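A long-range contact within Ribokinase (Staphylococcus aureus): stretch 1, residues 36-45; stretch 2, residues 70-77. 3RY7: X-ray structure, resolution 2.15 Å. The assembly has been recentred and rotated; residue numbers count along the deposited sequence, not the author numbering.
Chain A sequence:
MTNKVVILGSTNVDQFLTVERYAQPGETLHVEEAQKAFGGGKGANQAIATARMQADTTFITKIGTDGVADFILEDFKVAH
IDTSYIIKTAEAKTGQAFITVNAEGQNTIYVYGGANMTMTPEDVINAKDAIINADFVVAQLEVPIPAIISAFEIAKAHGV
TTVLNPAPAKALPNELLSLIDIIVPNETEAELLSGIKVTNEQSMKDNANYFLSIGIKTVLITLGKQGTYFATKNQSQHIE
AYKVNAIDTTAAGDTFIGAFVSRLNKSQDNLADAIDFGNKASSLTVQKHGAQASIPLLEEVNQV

Stretch 1, residues 36-45: KAFGGGKGAN
Stretch 2 (70-77) DFILEDFK

No hydrogen bond or salt bridge crosses between these two stretches of ribokinase; a helix is held against a glycine-rich strand and the first turn of a following helix by van der Waals contact alone, and much of what it touches is bare backbone. The example illustrates a general principle: where a strand offers no side chain, larger side chains from the partner can reach its main chain directly.

Residues 36-40 form the strand, with phi/psi running from -104/136 at Lys-36 through -97/133, -135/161 and -72/141 to a nearly fully extended -152/-163 at Gly-40. Gly-41 then takes the N-cap position at 95/125, angles at which a CB would be jammed against the preceding carbonyl O, so the backbone itself calls for glycine. Helix begins at Lys-42, and its first turn is closed by the hydrogen bond from Asn-45 N to Gly-41 O, 2.8 Å. The partner, residues 70-77, is regular helix throughout, its phi/psi close to -62/-40, with i to i+4 bonds such as Phe-76 N to Ile-72 O at 2.9 Å. The N-to-C directions of strand and helix differ by 42°, with a signed crossing angle of -42°, and their axes approach to 8.6 Å.

Register is set at two points. The first is intimate: the CA atoms of Gly-39 and Ile-72 lie 5.8 Å apart. Ile-72, with chi1 m and chi2 t, points toward the strand and places its CD1 3.8 Å from Gly-39 CA. An ideal CB on Gly-39 would point toward the helix and fall 3.5 Å from Ile-72 CG1, a crowded position, so the lack of a side chain suits the spot.

One residue earlier on the helix, Phe-71 also points toward the strand. Its chi1 is p (71°) and its chi2 -87°, which carry the ring along the backbone of residues 37-39. The ring meets Phe-38 and Gly-39 with its edge: Phe-71 CE2 lies 3.6 Å from Gly-39 N, and Phe-71 CZ lies 3.7 Å from Phe-38 C. Phe-71 has the largest area covered by the opposing stretch, 51 Å², yet remains partly exposed. Phe-38, by contrast, directs its CA-to-CB bond away (chi1 m, chi2 113°), so its contribution here is main chain.

The second point lies one helical turn on, where Ala-44 and Phe-76 have CA atoms 8.3 Å apart. The wider gap is filled by an aromatic side chain. The CA-to-CB bond of Phe-76 points sideways to the other stretch, but chi1 m and chi2 -19° bring the end of its ring nearer, so that Phe-76 CZ reaches Ala-44 CB at 3.6 Å, near the ring plane. Both residues are buried, and the small methyl of Ala-44, pointing toward the helix, supplies an apolar surface for the ring edge. In all, the contact buries 236 Å² summed over both sides, a modest area achieved with close packing.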

# COMPACT_ATOMS: atom_id res chain seq x y z
N LYS A 36 -15.93 -3.10 1.43
CA LYS A 36 -15.32 -2.08 0.64
C LYS A 36 -15.19 -2.53 -0.79
O LYS A 36 -14.82 -3.64 -1.06
CB LYS A 36 -13.99 -1.68 1.20
CG LYS A 36 -14.12 -0.52 2.17
CD LYS A 36 -14.27 0.87 1.51
CE LYS A 36 -14.67 1.94 2.53
NZ LYS A 36 -13.51 2.49 3.30
N ALA A 37 -15.52 -1.64 -1.70
CA ALA A 37 -15.56 -1.98 -3.11
C ALA A 37 -14.25 -1.56 -3.76
O ALA A 37 -13.77 -0.45 -3.54
CB ALA A 37 -16.74 -1.31 -3.80
N PHE A 38 -13.67 -2.46 -4.55
CA PHE A 38 -12.47 -2.16 -5.31
C PHE A 38 -12.64 -2.70 -6.74
O PHE A 38 -13.46 -3.57 -6.98
CB PHE A 38 -11.25 -2.82 -4.67
CG PHE A 38 -10.84 -2.22 -3.34
CD1 PHE A 38 -10.95 -2.96 -2.16
CD2 PHE A 38 -10.31 -0.95 -3.27
CE1 PHE A 38 -10.55 -2.43 -0.94
CE2 PHE A 38 -9.91 -0.41 -2.06
CZ PHE A 38 -10.03 -1.15 -0.89
N GLY A 39 -11.83 -2.19 -7.66
CA GLY A 39 -11.86 -2.66 -9.03
C GLY A 39 -11.25 -4.04 -9.13
O GLY A 39 -10.26 -4.34 -8.46
N GLY A 40 -11.85 -4.88 -9.96
CA GLY A 40 -11.38 -6.24 -10.18
C GLY A 40 -11.75 -6.75 -11.58
O GLY A 40 -12.09 -5.97 -12.47
N GLY A 41 -11.68 -8.06 -11.76
CA GLY A 41 -11.81 -8.63 -13.10
C GLY A 41 -10.45 -8.87 -13.74
O GLY A 41 -9.62 -7.95 -13.85
N LYS A 42 -10.22 -10.12 -14.16
CA LYS A 42 -8.98 -10.48 -14.85
C LYS A 42 -8.76 -9.54 -16.03
O LYS A 42 -7.64 -9.05 -16.24
CB LYS A 42 -9.00 -11.94 -15.30
CG LYS A 42 -9.04 -12.93 -14.15
CD LYS A 42 -9.19 -14.35 -14.66
CE LYS A 42 -9.07 -15.36 -13.54
NZ LYS A 42 -7.73 -15.26 -12.86
N GLY A 43 -9.82 -9.28 -16.79
CA GLY A 43 -9.71 -8.40 -17.94
C GLY A 43 -9.32 -6.98 -17.57
O GLY A 43 -8.40 -6.40 -18.16
N ALA A 44 -10.02 -6.41 -16.59
CA ALA A 44 -9.67 -5.06 -16.11
C ALA A 44 -8.22 -5.00 -15.57
O ALA A 44 -7.48 -4.07 -15.86
CB ALA A 44 -10.67 -4.58 -15.04
N ASN A 45 -7.85 -6.00 -14.78
CA ASN A 45 -6.49 -6.07 -14.24
C ASN A 45 -5.47 -6.09 -15.36
O ASN A 45 -4.50 -5.33 -15.35
CB ASN A 45 -6.31 -7.34 -13.39
CG ASN A 45 -7.06 -7.29 -12.05
OD1 ASN A 45 -7.62 -6.26 -11.66
ND2 ASN A 45 -7.08 -8.42 -11.36
N ASP A 70 -18.53 2.48 -12.45
CA ASP A 70 -18.21 3.79 -13.00
C ASP A 70 -16.86 4.28 -12.47
O ASP A 70 -16.15 5.03 -13.16
CB ASP A 70 -19.30 4.82 -12.69
CG ASP A 70 -20.53 4.66 -13.58
OD1 ASP A 70 -20.55 3.78 -14.48
OD2 ASP A 70 -21.49 5.43 -13.39
N PHE A 71 -16.49 3.89 -11.26
CA PHE A 71 -15.21 4.36 -10.73
C PHE A 71 -14.07 3.66 -11.45
O PHE A 71 -13.00 4.25 -11.65
CB PHE A 71 -15.11 4.20 -9.21
CG PHE A 71 -14.98 2.78 -8.75
CD1 PHE A 71 -16.10 2.00 -8.52
CD2 PHE A 71 -13.73 2.23 -8.51
CE1 PHE A 71 -15.99 0.70 -8.07
CE2 PHE A 71 -13.60 0.93 -8.06
CZ PHE A 71 -14.73 0.16 -7.85
N ILE A 72 -14.30 2.42 -11.85
CA ILE A 72 -13.33 1.69 -12.64
C ILE A 72 -13.14 2.34 -14.00
O ILE A 72 -12.03 2.51 -14.46
CB ILE A 72 -13.74 0.21 -12.82
CG1 ILE A 72 -14.07 -0.41 -11.47
CG2 ILE A 72 -12.64 -0.56 -13.55
CD1 ILE A 72 -14.60 -1.87 -11.55
N LEU A 73 -14.24 2.72 -14.65
CA LEU A 73 -14.15 3.37 -15.95
C LEU A 73 -13.27 4.62 -15.86
O LEU A 73 -12.51 4.93 -16.78
CB LEU A 73 -15.53 3.73 -16.48
CG LEU A 73 -16.53 2.57 -16.62
CD1 LEU A 73 -17.89 3.04 -17.14
CD2 LEU A 73 -15.97 1.48 -17.52
N GLU A 74 -13.38 5.33 -14.75
CA GLU A 74 -12.52 6.49 -14.54
C GLU A 74 -11.04 6.08 -14.48
O GLU A 74 -10.17 6.75 -15.03
CB GLU A 74 -12.92 7.25 -13.28
CG GLU A 74 -13.52 8.62 -13.57
CD GLU A 74 -12.58 9.51 -14.38
OE1 GLU A 74 -11.44 9.79 -13.93
OE2 GLU A 74 -13.01 9.96 -15.48
N ASP A 75 -10.77 4.97 -13.80
CA ASP A 75 -9.40 4.47 -13.74
C ASP A 75 -8.90 4.07 -15.13
O ASP A 75 -7.74 4.30 -15.46
CB ASP A 75 -9.28 3.33 -12.74
CG ASP A 75 -9.42 3.80 -11.30
OD1 ASP A 75 -8.97 4.92 -11.01
OD2 ASP A 75 -10.00 3.06 -10.47
N PHE A 76 -9.80 3.50 -15.94
CA PHE A 76 -9.43 3.15 -17.30
C PHE A 76 -8.98 4.41 -18.04
O PHE A 76 -7.94 4.42 -18.71
CB PHE A 76 -10.60 2.49 -18.06
CG PHE A 76 -10.95 1.10 -17.56
CD1 PHE A 76 -10.04 0.35 -16.82
CD2 PHE A 76 -12.17 0.53 -17.87
CE1 PHE A 76 -10.36 -0.92 -16.38
CE2 PHE A 76 -12.50 -0.75 -17.44
CZ PHE A 76 -11.60 -1.48 -16.70
N LYS A 77 -9.77 5.47 -17.91
CA LYS A 77 -9.49 6.72 -18.60
C LYS A 77 -8.15 7.33 -18.14
O LYS A 77 -7.35 7.78 -18.96
CB LYS A 77 -10.64 7.73 -18.41
CG LYS A 77 -10.26 9.17 -18.78
CD LYS A 77 -11.20 10.20 -18.16
CE LYS A 77 -10.50 11.54 -17.92
NZ LYS A 77 -9.42 11.45 -16.87